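Long-range contacts in ECXA (Escherichia coli, PDB 4L63), which probably acts as a zinc-dependent metallopeptidase, binding its zinc ion through three histidines: residues A2-K10 against C189-L200; G30-P38 against G75-S83. All coordinates share one frame; numbering follows the deposited sequence.

Contact 1 (A2-K10 against C189-L200); sequences AERTPNEEK and CRLLNQAPSIML
Lys10 passes its side chain across Gln194 and ends among backbone carbonyls of loop 189-200. From CB, with CG anti to the carbonyl carbon (chi1 -53°), the chain is directed obliquely over Gln194: Lys10 CG lies 4.1 Å from Gln194 CG, and Lys10 CD comes closer, 3.5 Å from that same Gln194 CG. A bend at chi3 (-69°) then turns Lys10 CE to within 4.0 Å of Cys189 O. At the tip, Lys10 NZ donates to Arg190 O at 3.0 Å from well above the carbonyl plane, and weakly to Leu192 O. A water accepts from Lys10 NZ at 2.7 Å and donates to both Thr5 O and Asn193 OD1.

Asn193 clasps the N-terminal chain with both ends of its amide. Asn193 ND2 gives a bond of 3.0 Å to Glu3 O, while Asn193 OD1 accepts from Thr5 N. Thr5 OG1, set beside its own backbone N, donates in the carbonyl plane to Gln194 O over a short 2.5 Å. Farther along, Ser197 N meets Glu9 O at 2.9 Å and an almost straight 175°, and Leu200 CD2 rests on Glu9 CA; the Glu9 carboxylate forms a salt bridge with Arg210.

Ser197 to Leu200 form a type I turn whose Met199 packs on His160 and His164, two of the zinc ligands, consistent with the Met-turn of metzincins. Ser197 OG accepts from Met199 N, an ST turn, and also bonds Asp230. The carbonyl dipoles and water gathered at the Lys10 ammonium probably help to stabilise its charge.

Contact 2 (G30-P38 against G75-S83); sequences GPVINYTVP and GIRVQQVSS
Arg77 and Ile33 open a parallel strand pair at one edge of the mixed sheet: strand 78-80 is outermost within this chain, and its axis makes 25° with that of strand 33-36. Arg77 O accepts from Ile33 N at 2.8 Å, while the Arg77 guanidinium has Pro31 O over one face.

Val78 follows, bridged with Ile33. Val78 CG1 reaches Ile33 CB at 3.8 Å, and Val78 CB sits 3.9 Å from Tyr35 CE1, near the plane of the ring at its edge. Helix 60-70, in the connection between the two strands, covers this side, with Phe68 touching both Val78 and Tyr35. Gln79 then bonds in both directions: Gln79 N donates to Ile33 O over 3.3 Å in a bent bond, and Gln79 O accepts from Tyr35 N. Gln79 thus bonds the two residues that flank its bridge partner Asn34, the pattern of parallel strands.

Gln80 crosses Tyr35. The CG of Tyr35 occupies the cramped site between backbone N and carbonyl carbon (chi1 68°), which brings the ring against the neighbouring strand; Gln80 CA stands 4.0 Å from the centroid of the Tyr35 ring, 16° off the normal, a CH-pi contact over the face. Farther out, Gln80 NE2 passes 3.4 Å from Val37 CB and bonds Ser61 OG on helix 60-70. Val81 finishes the pairing: Val81 N donates to Tyr35 O at 2.7 Å. Beyond that bond, the methyl carbon Thr36 CG2 lies 3.3 Å from Val81 O.

In the fold
The two contacts are nested: segments 30-38 and 75-83 both fall within the span that contact 1 closes between 2-10 and 189-200. Their centres are 29 Å apart, on opposite sides of the chain's centre, and their nearest atoms about 12 Å, so they do not touch. Helix 228-239 links them, meeting Gln194 and Met199 of contact 1 and Ile76 in segment 75-83. Contact 1 lies close to the zinc site, Leu200 being about 6 Å from His160 between side chains; contact 2 is more remote, Ile33 being about 11 Å from His164 likewise. This is consistent with the zinc-binding region lying between the sheet edge and the N-terminal segment with loop 189-200.

Contact 1 (A2-K10 against C189-L200)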
ATOM      1  N   ALA A   2      16.351  -6.129  10.378  1.00 99.01           N
ATOM      2  CA  ALA A   2      15.252  -7.015  10.743  1.00 92.28           C
ATOM      3  C   ALA A   2      14.725  -7.760   9.524  1.00 84.97           C
ATOM      4  O   ALA A   2      14.767  -7.248   8.407  1.00 86.31           O
ATOM      5  CB  ALA A   2      14.134  -6.228  11.408  1.00 90.32           C
ATOM      6  N   GLU A   3      14.233  -8.972   9.747  1.00 80.83           N
ATOM      7  CA  GLU A   3      13.663  -9.773   8.672  1.00 75.26           C
ATOM      8  C   GLU A   3      12.274  -9.276   8.299  1.00 61.11           C
ATOM      9  O   GLU A   3      11.748  -8.346   8.912  1.00 61.87           O
ATOM     10  CB  GLU A   3      13.598 -11.242   9.074  1.00 83.51           C
ATOM     11  CG  GLU A   3      14.867 -12.017   8.786  1.00 94.03           C
ATOM     12  CD  GLU A   3      14.670 -13.507   8.940  1.00100.79           C
ATOM     13  OE1 GLU A   3      13.513 -13.961   8.824  1.00102.32           O
ATOM     14  OE2 GLU A   3      15.666 -14.222   9.181  1.00104.33           O
ATOM     15  N   ARG A   4      11.670  -9.902   7.298  1.00 50.86           N
ATOM     16  CA  ARG A   4      10.357  -9.463   6.860  1.00 45.28           C
ATOM     17  C   ARG A   4       9.243 -10.325   7.444  1.00 40.51           C
ATOM     18  O   ARG A   4       9.085 -11.489   7.079  1.00 39.07           O
ATOM     19  CB  ARG A   4      10.265  -9.465   5.343  1.00 48.04           C
ATOM     20  CG  ARG A   4       9.271  -8.447   4.824  1.00 54.21           C
ATOM     21  CD  ARG A   4       8.536  -8.981   3.630  1.00 52.78           C
ATOM     22  NE  ARG A   4       7.535  -8.039   3.143  1.00 48.81           N
ATOM     23  CZ  ARG A   4       7.606  -7.416   1.969  1.00 49.49           C
ATOM     24  NH1 ARG A   4       8.639  -7.625   1.159  1.00 39.35           N
ATOM     25  NH2 ARG A   4       6.639  -6.586   1.606  1.00 58.88           N
ATOM     26  N   THR A   5       8.471  -9.733   8.344  1.00 35.60           N
ATOM     27  CA  THR A   5       7.345 -10.416   8.968  1.00 33.60           C
ATOM     28  C   THR A   5       6.288 -10.751   7.926  1.00 33.15           C
ATOM     29  O   THR A   5       5.874  -9.883   7.164  1.00 35.45           O
ATOM     30  CB  THR A   5       6.735  -9.556  10.073  1.00 34.19           C
ATOM     31  OG1 THR A   5       7.761  -9.216  11.013  1.00 36.14           O
ATOM     32  CG2 THR A   5       5.616 -10.302  10.797  1.00 33.72           C
ATOM     33  N   PRO A   6       5.865 -12.023   7.876  1.00 32.38           N
ATOM     34  CA  PRO A   6       4.815 -12.457   6.947  1.00 32.58           C
ATOM     35  C   PRO A   6       3.513 -11.687   7.182  1.00 32.10           C
ATOM     36  O   PRO A   6       3.221 -11.328   8.318  1.00 32.29           O
ATOM     37  CB  PRO A   6       4.637 -13.946   7.275  1.00 38.82           C
ATOM     38  CG  PRO A   6       5.915 -14.357   7.922  1.00 45.08           C
ATOM     39  CD  PRO A   6       6.428 -13.143   8.651  1.00 39.59           C
ATOM     40  N   ASN A   7       2.750 -11.430   6.124  1.00 28.20           N
ATOM     41  CA  ASN A   7       1.495 -10.681   6.261  1.00 27.89           C
ATOM     42  C   ASN A   7       0.568 -11.285   7.305  1.00 31.27           C
ATOM     43  O   ASN A   7      -0.065 -10.564   8.077  1.00 29.85           O
ATOM     44  CB  ASN A   7       0.783 -10.612   4.909  1.00 26.95           C
ATOM     45  CG  ASN A   7       1.470  -9.653   3.959  1.00 27.57           C
ATOM     46  OD1 ASN A   7       2.269  -8.812   4.387  1.00 30.71           O
ATOM     47  ND2 ASN A   7       1.171  -9.772   2.666  1.00 28.31           N
ATOM     48  N   GLU A   8       0.499 -12.610   7.335  1.00 28.10           N
ATOM     49  CA  GLU A   8      -0.419 -13.286   8.253  1.00 30.95           C
ATOM     50  C   GLU A   8      -0.113 -12.959   9.719  1.00 32.54           C
ATOM     51  O   GLU A   8      -1.008 -12.966  10.559  1.00 31.50           O
ATOM     52  CB  GLU A   8      -0.388 -14.799   8.029  1.00 37.37           C
ATOM     53  CG  GLU A   8      -1.421 -15.594   8.863  1.00 46.77           C
ATOM     54  CD  GLU A   8      -2.870 -15.174   8.624  1.00 58.39           C
ATOM     55  OE1 GLU A   8      -3.176 -14.598   7.555  1.00 59.36           O
ATOM     56  OE2 GLU A   8      -3.717 -15.439   9.510  1.00 60.82           O
ATOM     57  N   GLU A   9       1.143 -12.640  10.020  1.00 31.80           N
ATOM     58  CA  GLU A   9       1.522 -12.284  11.397  1.00 31.73           C
ATOM     59  C   GLU A   9       1.367 -10.795  11.710  1.00 35.89           C
ATOM     60  O   GLU A   9       1.548 -10.381  12.855  1.00 33.48           O
ATOM     61  CB  GLU A   9       2.967 -12.712  11.670  1.00 36.38           C
ATOM     62  CG  GLU A   9       3.177 -14.220  11.615  1.00 44.32           C
ATOM     63  CD  GLU A   9       4.634 -14.614  11.820  1.00 60.41           C
ATOM     64  OE1 GLU A   9       5.362 -13.876  12.516  1.00 62.90           O
ATOM     65  OE2 GLU A   9       5.055 -15.652  11.260  1.00 57.60           O
ATOM     66  N   LYS A  10       1.037  -9.999  10.693  1.00 31.24           N
ATOM     67  CA  LYS A  10       0.794  -8.565  10.868  1.00 31.75           C
ATOM     68  C   LYS A  10      -0.689  -8.238  10.777  1.00 31.48           C
ATOM     69  O   LYS A  10      -1.072  -7.068  10.834  1.00 32.93           O
ATOM     70  CB  LYS A  10       1.534  -7.743   9.808  1.00 31.36           C
ATOM     71  CG  LYS A  10       3.000  -8.023   9.683  1.00 46.07           C
ATOM     72  CD  LYS A  10       3.664  -7.022   8.744  1.00 39.65           C
ATOM     73  CE  LYS A  10       3.242  -7.181   7.271  1.00 34.75           C
ATOM     74  NZ  LYS A  10       4.069  -6.232   6.415  1.00 32.34           N
ATOM     75  N   CYS A 189      -2.145  -3.224   7.073  1.00 27.41           N
ATOM     76  CA  CYS A 189      -0.999  -2.571   6.467  1.00 27.62           C
ATOM     77  C   CYS A 189       0.055  -3.610   6.154  1.00 28.85           C
ATOM     78  O   CYS A 189       0.740  -4.106   7.048  1.00 30.15           O
ATOM     79  CB  CYS A 189      -0.439  -1.486   7.375  1.00 28.68           C
ATOM     80  SG  CYS A 189       0.989  -0.655   6.606  1.00 31.66           S
ATOM     81  N   ARG A 190       0.143  -3.966   4.878  1.00 26.98           N
ATOM     82  CA  ARG A 190       1.140  -4.928   4.427  0.58 27.09           C
ATOM     83  C   ARG A 190       2.399  -4.257   3.909  1.00 27.76           C
ATOM     84  O   ARG A 190       3.445  -4.897   3.810  1.00 29.75           O
ATOM     85  CB  ARG A 190       0.561  -5.821   3.333  0.58 26.72           C
ATOM     86  CG  ARG A 190      -0.505  -6.777   3.854  0.58 26.38           C
ATOM     87  CD  ARG A 190      -1.252  -7.392   2.690  0.58 29.90           C
ATOM     88  NE  ARG A 190      -1.999  -6.371   1.964  0.58 34.45           N
ATOM     89  CZ  ARG A 190      -2.896  -6.640   1.023  0.58 41.81           C
ATOM     90  NH1 ARG A 190      -3.156  -7.899   0.701  0.58 39.17           N
ATOM     91  NH2 ARG A 190      -3.536  -5.652   0.412  0.58 42.44           N
ATOM     92  N   LEU A 191       2.303  -2.971   3.582  1.00 27.99           N
ATOM     93  CA  LEU A 191       3.453  -2.270   2.973  1.00 28.85           C
ATOM     94  C   LEU A 191       4.553  -1.858   3.948  1.00 34.34           C
ATOM     95  O   LEU A 191       5.681  -1.608   3.530  1.00 35.65           O
ATOM     96  CB  LEU A 191       2.963  -1.034   2.213  1.00 29.67           C
ATOM     97  CG  LEU A 191       2.221  -1.340   0.907  1.00 30.14           C
ATOM     98  CD1 LEU A 191       1.533  -0.082   0.365  1.00 32.04           C
ATOM     99  CD2 LEU A 191       3.200  -1.879  -0.131  1.00 29.22           C
ATOM    100  N   LEU A 192       4.247  -1.783   5.236  1.00 29.96           N
ATOM    101  CA  LEU A 192       5.264  -1.337   6.205  1.00 31.30           C
ATOM    102  C   LEU A 192       5.769  -2.513   7.037  1.00 33.43           C
ATOM    103  O   LEU A 192       4.981  -3.177   7.717  1.00 34.67           O
ATOM    104  CB  LEU A 192       4.695  -0.239   7.117  1.00 31.89           C
ATOM    105  CG  LEU A 192       4.363   1.094   6.432  1.00 32.22           C
ATOM    106  CD1 LEU A 192       3.642   2.064   7.383  1.00 33.04           C
ATOM    107  CD2 LEU A 192       5.600   1.751   5.866  1.00 33.41           C
ATOM    108  N   ASN A 193       7.072  -2.792   6.975  1.00 32.76           N
ATOM    109  CA  ASN A 193       7.615  -3.888   7.770  1.00 37.51           C
ATOM    110  C   ASN A 193       7.545  -3.535   9.256  1.00 41.35           C
ATOM    111  O   ASN A 193       7.569  -2.358   9.627  1.00 35.16           O
ATOM    112  CB  ASN A 193       9.055  -4.229   7.365  1.00 38.18           C
ATOM    113  CG  ASN A 193       9.536  -5.549   7.982  1.00 50.43           C
ATOM    114  OD1 ASN A 193       8.759  -6.498   8.150  1.00 41.05           O
ATOM    115  ND2 ASN A 193      10.816  -5.607   8.327  1.00 47.77           N
ATOM    116  N   GLN A 194       7.432  -4.564  10.092  1.00 37.80           N
ATOM    117  CA  GLN A 194       7.164  -4.403  11.516  1.00 35.71           C
ATOM    118  C   GLN A 194       7.261  -5.767  12.206  1.00 37.91           C
ATOM    119  O   GLN A 194       7.316  -6.811  11.544  1.00 35.64           O
ATOM    120  CB  GLN A 194       5.775  -3.794  11.751  1.00 34.64           C
ATOM    121  CG  GLN A 194       4.661  -4.504  10.981  1.00 36.51           C
ATOM    122  CD  GLN A 194       3.309  -3.829  11.128  1.00 34.75           C
ATOM    123  OE1 GLN A 194       2.631  -3.965  12.155  1.00 33.90           O
ATOM    124  NE2 GLN A 194       2.923  -3.064  10.114  1.00 35.07           N
ATOM    125  N   ALA A 195       7.260  -5.758  13.530  1.00 37.68           N
ATOM    126  CA  ALA A 195       7.300  -6.995  14.309  1.00 40.29           C
ATOM    127  C   ALA A 195       5.985  -7.760  14.183  1.00 36.93           C
ATOM    128  O   ALA A 195       4.955  -7.172  13.860  1.00 35.51           O
ATOM    129  CB  ALA A 195       7.594  -6.682  15.773  1.00 40.82           C
ATOM    130  N   PRO A 196       6.013  -9.080  14.437  1.00 37.41           N
ATOM    131  CA  PRO A 196       4.734  -9.802  14.515  1.00 36.34           C
ATOM    132  C   PRO A 196       3.797  -9.218  15.575  1.00 42.14           C
ATOM    133  O   PRO A 196       4.253  -8.656  16.582  1.00 38.34           O
ATOM    134  CB  PRO A 196       5.151 -11.236  14.886  1.00 37.64           C
ATOM    135  CG  PRO A 196       6.558 -11.116  15.417  1.00 43.50           C
ATOM    136  CD  PRO A 196       7.167  -9.969  14.652  1.00 39.85           C
ATOM    137  N   SER A 197       2.494  -9.340  15.338  1.00 35.33           N
ATOM    138  CA  SER A 197       1.496  -8.885  16.299  1.00 38.95           C
ATOM    139  C   SER A 197       1.633  -9.656  17.609  1.00 37.83           C
ATOM    140  O   SER A 197       1.971 -10.834  17.613  1.00 38.30           O
ATOM    141  CB  SER A 197       0.086  -9.061  15.731  1.00 35.79           C
ATOM    142  OG  SER A 197      -0.906  -8.719  16.685  1.00 35.62           O
ATOM    143  N   ILE A 198       1.376  -8.978  18.720  1.00 39.30           N
ATOM    144  CA  ILE A 198       1.369  -9.634  20.013  1.00 41.48           C
ATOM    145  C   ILE A 198       0.020 -10.339  20.214  1.00 41.09           C
ATOM    146  O   ILE A 198      -0.195 -11.030  21.213  1.00 42.84           O
ATOM    147  CB  ILE A 198       1.655  -8.619  21.144  1.00 43.68           C
ATOM    148  CG1 ILE A 198       2.056  -9.347  22.436  1.00 47.33           C
ATOM    149  CG2 ILE A 198       0.482  -7.653  21.310  1.00 43.36           C
ATOM    150  CD1 ILE A 198       2.707  -8.453  23.474  1.00 54.70           C
ATOM    151  N   MET A 199      -0.877 -10.184  19.240  1.00 39.02           N
ATOM    152  CA  MET A 199      -2.171 -10.873  19.277  1.00 38.70           C
ATOM    153  C   MET A 199      -2.191 -12.112  18.387  1.00 37.64           C
ATOM    154  O   MET A 199      -3.267 -12.585  18.005  1.00 36.97           O
ATOM    155  CB  MET A 199      -3.300  -9.934  18.861  1.00 37.67           C
ATOM    156  CG  MET A 199      -3.345  -8.643  19.653  1.00 39.35           C
ATOM    157  SD  MET A 199      -3.474  -8.970  21.429  1.00 42.00           S
ATOM    158  CE  MET A 199      -5.075  -9.797  21.530  1.00 42.01           C
ATOM    159  N   LEU A 200      -1.012 -12.617  18.039  1.00 37.76           N
ATOM    160  CA  LEU A 200      -0.907 -13.919  17.385  1.00 37.50           C
ATOM    161  C   LEU A 200      -1.686 -14.953  18.187  1.00 41.77           C
ATOM    162  O   LEU A 200      -1.681 -14.923  19.417  1.00 40.66           O
ATOM    163  CB  LEU A 200       0.551 -14.358  17.257  1.00 38.37           C
ATOM    164  CG  LEU A 200       1.415 -13.601  16.252  1.00 37.20           C
ATOM    165  CD1 LEU A 200       2.812 -14.214  16.203  1.00 38.58           C
ATOM    166  CD2 LEU A 200       0.768 -13.580  14.873  1.00 37.10           C
TER
HETATM  167  O   HOH W   1       4.700  -7.447   3.472  1.00 31.56           O
HETATM  168  O   HOH W   2       6.463  -7.124   7.124  1.00 51.02           O
HETATM  169  O   HOH W   3      -2.136  -5.906   8.214  1.00 29.48           O

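Contact 2 (G30-P38 against G75-S83)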
ATOM      1  N   GLY A  30     -15.909   4.390  28.255  1.00 78.76           N
ATOM      2  CA  GLY A  30     -15.800   5.816  28.505  1.00 81.15           C
ATOM      3  C   GLY A  30     -14.496   6.304  27.903  1.00 78.90           C
ATOM      4  O   GLY A  30     -13.696   5.493  27.423  1.00 78.86           O
ATOM      5  N   PRO A  31     -14.275   7.629  27.906  1.00 80.70           N
ATOM      6  CA  PRO A  31     -13.028   8.211  27.391  1.00 79.15           C
ATOM      7  C   PRO A  31     -11.790   7.702  28.133  1.00 80.83           C
ATOM      8  O   PRO A  31     -10.701   7.657  27.554  1.00 76.43           O
ATOM      9  CB  PRO A  31     -13.223   9.714  27.622  1.00 82.43           C
ATOM     10  CG  PRO A  31     -14.703   9.901  27.667  1.00 86.61           C
ATOM     11  CD  PRO A  31     -15.231   8.666  28.333  1.00 86.89           C
ATOM     12  N   VAL A  32     -11.969   7.320  29.396  1.00 81.07           N
ATOM     13  CA  VAL A  32     -10.889   6.795  30.231  1.00 81.21           C
ATOM     14  C   VAL A  32     -11.221   5.387  30.734  1.00 83.97           C
ATOM     15  O   VAL A  32     -12.330   5.136  31.211  1.00 82.36           O
ATOM     16  CB  VAL A  32     -10.612   7.722  31.435  1.00 85.90           C
ATOM     17  CG1 VAL A  32     -11.896   7.991  32.208  1.00 92.52           C
ATOM     18  CG2 VAL A  32      -9.545   7.118  32.339  1.00 87.44           C
ATOM     19  N   ILE A  33     -10.272   4.463  30.618  1.00 81.63           N
ATOM     20  CA  ILE A  33     -10.541   3.083  31.013  1.00 77.54           C
ATOM     21  C   ILE A  33     -10.242   2.843  32.494  1.00 80.61           C
ATOM     22  O   ILE A  33      -9.082   2.740  32.910  1.00 80.70           O
ATOM     23  CB  ILE A  33      -9.750   2.083  30.142  1.00 73.65           C
ATOM     24  CG1 ILE A  33     -10.238   2.172  28.693  1.00 70.84           C
ATOM     25  CG2 ILE A  33      -9.890   0.666  30.679  1.00 73.42           C
ATOM     26  CD1 ILE A  33      -9.579   1.177  27.752  1.00 67.15           C
ATOM     27  N   ASN A  34     -11.312   2.759  33.278  1.00 83.37           N
ATOM     28  CA  ASN A  34     -11.215   2.539  34.708  1.00 86.73           C
ATOM     29  C   ASN A  34     -11.064   1.049  34.987  1.00 85.61           C
ATOM     30  O   ASN A  34     -11.834   0.249  34.468  1.00 84.08           O
ATOM     31  CB  ASN A  34     -12.467   3.096  35.384  1.00 90.40           C
ATOM     32  CG  ASN A  34     -12.368   4.578  35.673  1.00 95.97           C
ATOM     33  OD1 ASN A  34     -11.288   5.169  35.629  1.00 97.28           O
ATOM     34  ND2 ASN A  34     -13.520   5.206  35.871  1.00100.32           N
ATOM     35  N   TYR A  35     -10.079   0.661  35.787  1.00 93.49           N
ATOM     36  CA  TYR A  35      -9.886  -0.764  36.038  1.00 91.72           C
ATOM     37  C   TYR A  35      -9.463  -1.092  37.467  1.00 95.50           C
ATOM     38  O   TYR A  35      -8.796  -0.293  38.124  1.00100.89           O
ATOM     39  CB  TYR A  35      -8.868  -1.333  35.051  1.00 85.83           C
ATOM     40  CG  TYR A  35      -7.457  -0.835  35.247  1.00 85.29           C
ATOM     41  CD1 TYR A  35      -7.029   0.350  34.655  1.00 84.06           C
ATOM     42  CD2 TYR A  35      -6.542  -1.561  35.998  1.00 86.22           C
ATOM     43  CE1 TYR A  35      -5.736   0.804  34.822  1.00 81.77           C
ATOM     44  CE2 TYR A  35      -5.250  -1.114  36.171  1.00 87.91           C
ATOM     45  CZ  TYR A  35      -4.850   0.066  35.579  1.00 88.89           C
ATOM     46  OH  TYR A  35      -3.561   0.514  35.747  1.00 83.51           O
ATOM     47  N   THR A  36      -9.857  -2.274  37.936  1.00 91.31           N
ATOM     48  CA  THR A  36      -9.522  -2.718  39.287  1.00 96.03           C
ATOM     49  C   THR A  36      -8.467  -3.823  39.274  1.00 99.07           C
ATOM     50  O   THR A  36      -8.484  -4.704  38.410  1.00 95.23           O
ATOM     51  CB  THR A  36     -10.769  -3.226  40.049  1.00100.80           C
ATOM     52  OG1 THR A  36     -11.153  -4.513  39.550  1.00 96.38           O
ATOM     53  CG2 THR A  36     -11.930  -2.250  39.907  1.00100.27           C
ATOM     54  N   VAL A  37      -7.542  -3.761  40.231  1.00106.24           N
ATOM     55  CA  VAL A  37      -6.498  -4.775  40.380  1.00109.37           C
ATOM     56  C   VAL A  37      -6.278  -5.129  41.855  1.00115.16           C
ATOM     57  O   VAL A  37      -5.775  -4.314  42.626  1.00119.58           O
ATOM     58  CB  VAL A  37      -5.156  -4.315  39.771  1.00105.07           C
ATOM     59  CG1 VAL A  37      -4.079  -5.358  40.017  1.00102.50           C
ATOM     60  CG2 VAL A  37      -5.300  -4.050  38.282  1.00100.65           C
ATOM     61  N   PRO A  38      -6.560  -6.359  42.236  1.00117.06           N
ATOM     62  CA  PRO A  38      -6.417  -6.789  43.627  1.00120.81           C
ATOM     63  C   PRO A  38      -4.986  -6.816  44.175  1.00128.29           C
ATOM     64  O   PRO A  38      -4.048  -7.059  43.437  1.00121.44           O
ATOM     65  CB  PRO A  38      -7.027  -8.174  43.594  1.00118.51           C
ATOM     66  CG  PRO A  38      -8.133  -8.031  42.584  1.00114.78           C
ATOM     67  CD  PRO A  38      -7.754  -6.943  41.615  1.00111.15           C
ATOM     68  N   GLY A  75      -3.622   5.893  21.979  1.00 66.00           N
ATOM     69  CA  GLY A  75      -4.354   7.095  22.356  1.00 68.68           C
ATOM     70  C   GLY A  75      -5.313   6.866  23.506  1.00 75.07           C
ATOM     71  O   GLY A  75      -5.947   7.795  24.002  1.00 73.12           O
ATOM     72  N   ILE A  76      -5.328   5.620  23.973  1.00 69.58           N
ATOM     73  CA  ILE A  76      -6.104   5.221  25.133  1.00 75.72           C
ATOM     74  C   ILE A  76      -5.542   5.811  26.399  1.00 81.37           C
ATOM     75  O   ILE A  76      -4.348   6.002  26.528  1.00 81.16           O
ATOM     76  CB  ILE A  76      -6.104   3.703  25.361  1.00 74.09           C
ATOM     77  CG1 ILE A  76      -4.691   3.163  25.396  1.00 81.27           C
ATOM     78  CG2 ILE A  76      -6.932   3.010  24.306  1.00 72.96           C
ATOM     79  CD1 ILE A  76      -4.468   2.098  26.434  1.00 85.72           C
ATOM     80  N   ARG A  77      -6.417   6.050  27.355  1.00 86.03           N
ATOM     81  CA  ARG A  77      -5.967   6.574  28.641  1.00 88.39           C
ATOM     82  C   ARG A  77      -6.653   5.840  29.774  1.00 89.49           C
ATOM     83  O   ARG A  77      -7.837   5.508  29.696  1.00 89.72           O
ATOM     84  CB  ARG A  77      -6.213   8.082  28.745  1.00 88.27           C
ATOM     85  CG  ARG A  77      -5.337   8.895  27.806  1.00 88.61           C
ATOM     86  CD  ARG A  77      -5.600  10.379  27.937  1.00 96.91           C
ATOM     87  NE  ARG A  77      -6.966  10.717  27.546  1.00100.83           N
ATOM     88  CZ  ARG A  77      -7.942  10.984  28.407  1.00105.08           C
ATOM     89  NH1 ARG A  77      -7.706  10.960  29.713  1.00102.20           N
ATOM     90  NH2 ARG A  77      -9.157  11.278  27.963  1.00107.38           N
ATOM     91  N   VAL A  78      -5.888   5.564  30.822  1.00 90.36           N
ATOM     92  CA  VAL A  78      -6.392   4.761  31.923  1.00 91.71           C
ATOM     93  C   VAL A  78      -6.150   5.294  33.299  1.00 88.02           C
ATOM     94  O   VAL A  78      -5.451   6.284  33.508  1.00 89.77           O
ATOM     95  CB  VAL A  78      -5.793   3.358  31.935  1.00 82.54           C
ATOM     96  CG1 VAL A  78      -6.045   2.664  30.626  1.00 79.02           C
ATOM     97  CG2 VAL A  78      -4.294   3.444  32.204  1.00 82.59           C
ATOM     98  N   GLN A  79      -6.683   4.533  34.240  1.00 90.71           N
ATOM     99  CA  GLN A  79      -6.682   4.922  35.623  1.00 93.19           C
ATOM    100  C   GLN A  79      -7.108   3.759  36.493  1.00 94.19           C
ATOM    101  O   GLN A  79      -8.210   3.220  36.349  1.00 93.84           O
ATOM    102  CB  GLN A  79      -7.606   6.106  35.804  1.00 95.47           C
ATOM    103  CG  GLN A  79      -7.648   6.662  37.190  1.00101.73           C
ATOM    104  CD  GLN A  79      -8.563   7.842  37.233  1.00108.30           C
ATOM    105  OE1 GLN A  79      -9.740   7.726  36.898  1.00104.65           O
ATOM    106  NE2 GLN A  79      -8.030   8.998  37.612  1.00114.89           N
ATOM    107  N   GLN A  80      -6.211   3.364  37.384  1.00 98.04           N
ATOM    108  CA  GLN A  80      -6.494   2.293  38.310  1.00101.51           C
ATOM    109  C   GLN A  80      -7.494   2.778  39.348  1.00104.11           C
ATOM    110  O   GLN A  80      -7.350   3.864  39.912  1.00104.29           O
ATOM    111  CB  GLN A  80      -5.214   1.813  38.980  1.00104.41           C
ATOM    112  CG  GLN A  80      -5.248   0.353  39.332  1.00103.61           C
ATOM    113  CD  GLN A  80      -4.040  -0.085  40.116  1.00105.14           C
ATOM    114  OE1 GLN A  80      -3.464   0.686  40.883  1.00116.44           O
ATOM    115  NE2 GLN A  80      -3.608  -1.317  39.878  1.00103.46           N
ATOM    116  N   VAL A  81      -8.518   1.967  39.580  1.00103.01           N
ATOM    117  CA  VAL A  81      -9.552   2.288  40.544  1.00107.96           C
ATOM    118  C   VAL A  81      -9.694   1.162  41.558  1.00110.67           C
ATOM    119  O   VAL A  81      -9.945   0.011  41.194  1.00104.49           O
ATOM    120  CB  VAL A  81     -10.900   2.541  39.855  1.00103.70           C
ATOM    121  CG1 VAL A  81     -11.989   2.703  40.893  1.00108.56           C
ATOM    122  CG2 VAL A  81     -10.813   3.779  38.988  1.00102.60           C
ATOM    123  N   SER A  82      -9.513   1.514  42.827  1.00110.03           N
ATOM    124  CA  SER A  82      -9.565   0.564  43.931  1.00112.44           C
ATOM    125  C   SER A  82     -10.867  -0.233  43.918  1.00113.97           C
ATOM    126  O   SER A  82     -11.906   0.267  43.484  1.00112.46           O
ATOM    127  CB  SER A  82      -9.403   1.298  45.267  1.00116.84           C
ATOM    128  OG  SER A  82      -8.819   0.461  46.246  1.00118.79           O
ATOM    129  N   SER A  83     -10.794  -1.475  44.389  1.00117.63           N
ATOM    130  CA  SER A  83     -11.949  -2.367  44.435  1.00120.94           C
ATOM    131  C   SER A  83     -13.104  -1.779  45.245  1.00122.59           C
ATOM    132  O   SER A  83     -12.890  -1.057  46.218  1.00124.42           O
ATOM    133  CB  SER A  83     -11.541  -3.720  45.019  1.00122.86           C
ATOM    134  OG  SER A  83     -10.301  -4.148  44.482  1.00120.33           O
TER